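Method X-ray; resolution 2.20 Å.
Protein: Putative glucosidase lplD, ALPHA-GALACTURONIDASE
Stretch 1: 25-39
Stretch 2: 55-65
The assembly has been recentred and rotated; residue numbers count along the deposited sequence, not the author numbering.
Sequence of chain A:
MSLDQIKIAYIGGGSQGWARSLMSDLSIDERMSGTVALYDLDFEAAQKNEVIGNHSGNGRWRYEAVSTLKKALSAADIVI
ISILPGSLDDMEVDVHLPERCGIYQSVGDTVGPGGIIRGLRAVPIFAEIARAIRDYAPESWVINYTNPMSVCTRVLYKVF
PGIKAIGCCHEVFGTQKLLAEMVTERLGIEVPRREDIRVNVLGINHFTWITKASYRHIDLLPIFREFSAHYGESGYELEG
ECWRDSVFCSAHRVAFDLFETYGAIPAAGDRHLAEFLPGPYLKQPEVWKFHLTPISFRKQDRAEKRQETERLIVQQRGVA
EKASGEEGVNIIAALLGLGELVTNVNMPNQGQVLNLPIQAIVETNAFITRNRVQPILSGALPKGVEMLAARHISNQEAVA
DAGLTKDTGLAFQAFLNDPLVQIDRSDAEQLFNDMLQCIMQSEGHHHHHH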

# COMPACT_ATOMS: atom_id res chain seq x y z
N ASP A 25 8.70 -26.88 -31.77
CA ASP A 25 9.79 -26.20 -31.08
C ASP A 25 10.65 -27.19 -30.31
O ASP A 25 11.88 -27.08 -30.30
CB ASP A 25 9.26 -25.06 -30.20
CG ASP A 25 8.84 -23.87 -31.02
OD1 ASP A 25 9.37 -23.74 -32.14
OD2 ASP A 25 7.97 -23.08 -30.59
N LEU A 26 10.02 -28.18 -29.70
CA LEU A 26 10.79 -29.20 -28.99
C LEU A 26 11.66 -29.98 -29.95
O LEU A 26 12.79 -30.36 -29.61
CB LEU A 26 9.87 -30.16 -28.24
CG LEU A 26 9.19 -29.60 -26.99
CD1 LEU A 26 8.26 -30.67 -26.41
CD2 LEU A 26 10.24 -29.19 -25.98
N SER A 27 11.16 -30.23 -31.14
CA SER A 27 11.85 -31.15 -32.02
C SER A 27 13.17 -30.56 -32.50
O SER A 27 14.09 -31.30 -32.83
CB SER A 27 10.96 -31.57 -33.19
OG SER A 27 10.85 -30.52 -34.12
N ILE A 28 13.28 -29.24 -32.52
CA ILE A 28 14.52 -28.61 -32.98
C ILE A 28 15.45 -28.05 -31.89
O ILE A 28 16.55 -27.59 -32.19
CB ILE A 28 14.27 -27.47 -34.00
CG1 ILE A 28 13.30 -26.44 -33.43
CG2 ILE A 28 13.75 -28.05 -35.31
CD1 ILE A 28 12.91 -25.38 -34.44
N ASP A 29 15.03 -28.07 -30.63
CA ASP A 29 15.91 -27.60 -29.56
C ASP A 29 16.86 -28.72 -29.14
O ASP A 29 16.42 -29.80 -28.77
CB ASP A 29 15.12 -27.07 -28.36
CG ASP A 29 15.88 -25.99 -27.61
OD1 ASP A 29 16.90 -26.29 -26.97
OD2 ASP A 29 15.46 -24.81 -27.69
N GLU A 30 18.16 -28.47 -29.21
CA GLU A 30 19.13 -29.50 -28.88
C GLU A 30 19.60 -29.39 -27.43
O GLU A 30 20.35 -30.23 -26.93
CB GLU A 30 20.30 -29.46 -29.87
CG GLU A 30 19.85 -29.33 -31.33
CD GLU A 30 20.83 -29.94 -32.33
OE1 GLU A 30 21.82 -30.57 -31.91
OE2 GLU A 30 20.59 -29.80 -33.55
N ARG A 31 19.12 -28.36 -26.75
CA ARG A 31 19.46 -28.13 -25.35
C ARG A 31 18.83 -29.13 -24.38
O ARG A 31 19.32 -29.32 -23.28
CB ARG A 31 19.06 -26.70 -24.95
CG ARG A 31 19.92 -25.57 -25.56
CD ARG A 31 19.43 -24.19 -25.05
NE ARG A 31 18.12 -23.83 -25.59
CZ ARG A 31 17.50 -22.67 -25.38
NH1 ARG A 31 18.06 -21.73 -24.63
NH2 ARG A 31 16.31 -22.46 -25.92
N MSE A 32 17.75 -29.79 -24.79
CA MSE A 32 16.96 -30.58 -23.84
C MSE A 32 16.44 -31.89 -24.39
O MSE A 32 16.33 -32.08 -25.59
CB MSE A 32 15.74 -29.78 -23.38
CG MSE A 32 16.01 -28.49 -22.64
SE MSE A 32 14.33 -27.52 -22.34
CE MSE A 32 13.84 -27.07 -24.17
N SER A 33 16.07 -32.78 -23.48
CA SER A 33 15.34 -33.97 -23.88
C SER A 33 14.64 -34.58 -22.68
O SER A 33 15.03 -34.33 -21.54
CB SER A 33 16.29 -34.99 -24.52
OG SER A 33 16.94 -35.75 -23.52
N GLY A 34 13.62 -35.39 -22.93
CA GLY A 34 12.86 -36.06 -21.88
C GLY A 34 11.53 -36.55 -22.41
O GLY A 34 11.44 -37.02 -23.55
N THR A 35 10.48 -36.42 -21.60
CA THR A 35 9.18 -36.97 -21.97
C THR A 35 8.02 -35.97 -21.83
O THR A 35 8.03 -35.10 -20.96
CB THR A 35 8.82 -38.17 -21.08
OG1 THR A 35 8.60 -37.68 -19.76
CG2 THR A 35 9.97 -39.17 -21.02
N VAL A 36 7.02 -36.15 -22.68
CA VAL A 36 5.81 -35.36 -22.62
C VAL A 36 4.62 -36.26 -22.33
O VAL A 36 4.24 -37.08 -23.16
CB VAL A 36 5.58 -34.63 -23.95
CG1 VAL A 36 4.34 -33.76 -23.87
CG2 VAL A 36 6.82 -33.79 -24.30
N ALA A 37 4.03 -36.11 -21.14
CA ALA A 37 2.78 -36.81 -20.83
C ALA A 37 1.61 -35.98 -21.37
O ALA A 37 1.38 -34.84 -20.92
CB ALA A 37 2.65 -36.99 -19.34
N LEU A 38 0.88 -36.55 -22.33
CA LEU A 38 -0.28 -35.89 -22.93
C LEU A 38 -1.58 -36.29 -22.23
O LEU A 38 -1.97 -37.46 -22.24
CB LEU A 38 -0.37 -36.22 -24.41
CG LEU A 38 0.79 -35.84 -25.34
CD1 LEU A 38 0.64 -36.51 -26.69
CD2 LEU A 38 0.89 -34.34 -25.52
N TYR A 39 -2.26 -35.33 -21.62
CA TYR A 39 -3.56 -35.64 -21.02
C TYR A 39 -4.67 -34.81 -21.64
O TYR A 39 -4.52 -33.61 -21.86
CB TYR A 39 -3.54 -35.43 -19.51
CG TYR A 39 -4.91 -35.59 -18.90
CD1 TYR A 39 -5.41 -36.85 -18.58
CD2 TYR A 39 -5.73 -34.48 -18.70
CE1 TYR A 39 -6.67 -36.99 -18.05
CE2 TYR A 39 -7.01 -34.61 -18.16
CZ TYR A 39 -7.47 -35.88 -17.84
OH TYR A 39 -8.73 -36.04 -17.30
N HIS A 55 6.95 -39.39 -33.99
CA HIS A 55 7.51 -39.37 -35.34
C HIS A 55 8.24 -38.06 -35.59
O HIS A 55 8.67 -37.80 -36.70
CB HIS A 55 6.42 -39.49 -36.41
CG HIS A 55 5.84 -40.86 -36.56
ND1 HIS A 55 6.58 -42.01 -36.42
CD2 HIS A 55 4.59 -41.26 -36.88
CE1 HIS A 55 5.81 -43.06 -36.64
NE2 HIS A 55 4.60 -42.63 -36.92
N SER A 56 8.37 -37.22 -34.56
CA SER A 56 8.96 -35.90 -34.75
C SER A 56 10.36 -35.79 -34.14
O SER A 56 10.61 -36.22 -33.02
CB SER A 56 8.04 -34.80 -34.15
OG SER A 56 6.70 -34.89 -34.62
N GLY A 57 11.29 -35.20 -34.89
CA GLY A 57 12.63 -34.93 -34.37
C GLY A 57 13.51 -36.15 -34.13
O GLY A 57 13.26 -37.23 -34.66
N ASN A 58 14.54 -35.96 -33.31
CA ASN A 58 15.62 -36.93 -33.18
C ASN A 58 15.29 -38.15 -32.32
O ASN A 58 16.16 -38.99 -32.11
CB ASN A 58 16.86 -36.26 -32.55
CG ASN A 58 16.97 -34.79 -32.90
OD1 ASN A 58 17.81 -34.08 -32.34
ND2 ASN A 58 16.14 -34.31 -33.83
N GLY A 59 14.06 -38.24 -31.83
CA GLY A 59 13.78 -39.14 -30.71
C GLY A 59 14.16 -38.39 -29.44
O GLY A 59 14.26 -38.96 -28.36
N ARG A 60 14.39 -37.09 -29.60
CA ARG A 60 14.71 -36.21 -28.50
C ARG A 60 13.64 -36.30 -27.41
O ARG A 60 13.95 -36.39 -26.21
CB ARG A 60 14.80 -34.78 -29.06
CG ARG A 60 15.10 -33.68 -28.04
CD ARG A 60 15.20 -32.32 -28.74
NE ARG A 60 16.34 -32.23 -29.65
CZ ARG A 60 17.54 -32.74 -29.41
NH1 ARG A 60 17.78 -33.38 -28.27
NH2 ARG A 60 18.51 -32.61 -30.29
N TRP A 61 12.38 -36.27 -27.82
CA TRP A 61 11.28 -36.34 -26.87
C TRP A 61 10.35 -37.53 -27.08
O TRP A 61 9.89 -37.77 -28.18
CB TRP A 61 10.51 -35.02 -26.88
CG TRP A 61 11.33 -33.87 -26.34
CD1 TRP A 61 12.24 -33.11 -27.03
CD2 TRP A 61 11.33 -33.38 -25.00
NE1 TRP A 61 12.80 -32.17 -26.19
CE2 TRP A 61 12.25 -32.31 -24.95
CE3 TRP A 61 10.63 -33.73 -23.84
CZ2 TRP A 61 12.49 -31.59 -23.78
CZ3 TRP A 61 10.86 -33.02 -22.69
CH2 TRP A 61 11.79 -31.96 -22.66
N ARG A 62 10.08 -38.26 -26.01
CA ARG A 62 9.14 -39.36 -26.06
C ARG A 62 7.77 -38.91 -25.56
O ARG A 62 7.64 -38.37 -24.45
CB ARG A 62 9.66 -40.55 -25.25
CG ARG A 62 8.59 -41.61 -24.91
CD ARG A 62 9.15 -43.01 -25.12
NE ARG A 62 9.11 -43.85 -23.92
CZ ARG A 62 9.58 -45.10 -23.86
NH1 ARG A 62 10.13 -45.66 -24.94
NH2 ARG A 62 9.51 -45.81 -22.73
N TYR A 63 6.75 -39.11 -26.38
CA TYR A 63 5.40 -38.72 -26.05
C TYR A 63 4.60 -39.92 -25.61
O TYR A 63 4.77 -41.00 -26.14
CB TYR A 63 4.74 -38.10 -27.28
CG TYR A 63 5.34 -36.77 -27.65
CD1 TYR A 63 6.51 -36.70 -28.41
CD2 TYR A 63 4.75 -35.58 -27.23
CE1 TYR A 63 7.06 -35.49 -28.75
CE2 TYR A 63 5.31 -34.36 -27.57
CZ TYR A 63 6.45 -34.32 -28.32
OH TYR A 63 6.99 -33.11 -28.66
N GLU A 64 3.75 -39.73 -24.61
CA GLU A 64 2.84 -40.76 -24.14
C GLU A 64 1.47 -40.15 -23.79
O GLU A 64 1.37 -39.30 -22.89
CB GLU A 64 3.44 -41.47 -22.92
CG GLU A 64 2.76 -42.78 -22.55
CD GLU A 64 2.90 -43.17 -21.07
OE1 GLU A 64 3.74 -42.57 -20.34
OE2 GLU A 64 2.15 -44.07 -20.62
N ALA A 65 0.41 -40.59 -24.47
CA ALA A 65 -0.96 -40.26 -24.04
C ALA A 65 -1.32 -40.99 -22.75
O ALA A 65 -1.22 -42.21 -22.68
CB ALA A 65 -1.95 -40.62 -25.13

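W61 and R60 cover the most surface in this contact, and Y63 follows. All three lie along one segment that runs beside strand 34-39.

W61 starts the strand 61-65, which pairs in parallel with 34-39. The indole is packed on both faces. Over one face lies L26, with CD2 4.2 Å from the centroid of the W61 five-membered ring. Over the opposite face lies the backbone of S33 and G34. S33 CA sits 4.0 Å from the centroid of the same W61 ring, a CH-pi contact. G34 has no side chain, and the indole lies close against the strand there: W61 CE3 is 3.3 Å from G34 C. A CB on G34 would fall about 3.4 Å from W61 CZ3, a tight fit. M32, a selenomethionine, adds an apolar contact, M32 CB to W61 CZ2 at 3.7 Å.

R60 reaches back along the loop before strand 34-39. Its NH1 donates a weak hydrogen bond to M32 O at 3.3 Å. R60 CD lies 3.2 Å from L26 O. The charge of E30 is near but forms no salt bridge: E30 OE1 is 4.2 Å from R60 NH2.

Y63 shares its face of the sheet with W61, V36 and L38. V36 CB meets Y63 CD2 at 3.5 Å, and L38 CD1 meets the same Y63 atom at 4.2 Å. At the far end of the ring, Y63 OH is 3.6 Å from L26 CD1, so L26 touches both aromatic residues.

A parallel backbone ladder runs alongside these contacts, pairing G34 with W61, V36 with Y63 and L38 with A65 on the face that carries W61 and Y63. R62 N hydrogen-bonds to G34 O at 3.1 Å, and V36 N to R62 O at 2.9 Å. E64 N then hydrogen-bonds to V36 O at 3.1 Å, and L38 N to E64 O at 2.8 Å. The first rung, G34 N to R60 O at 3.4 Å, is weak.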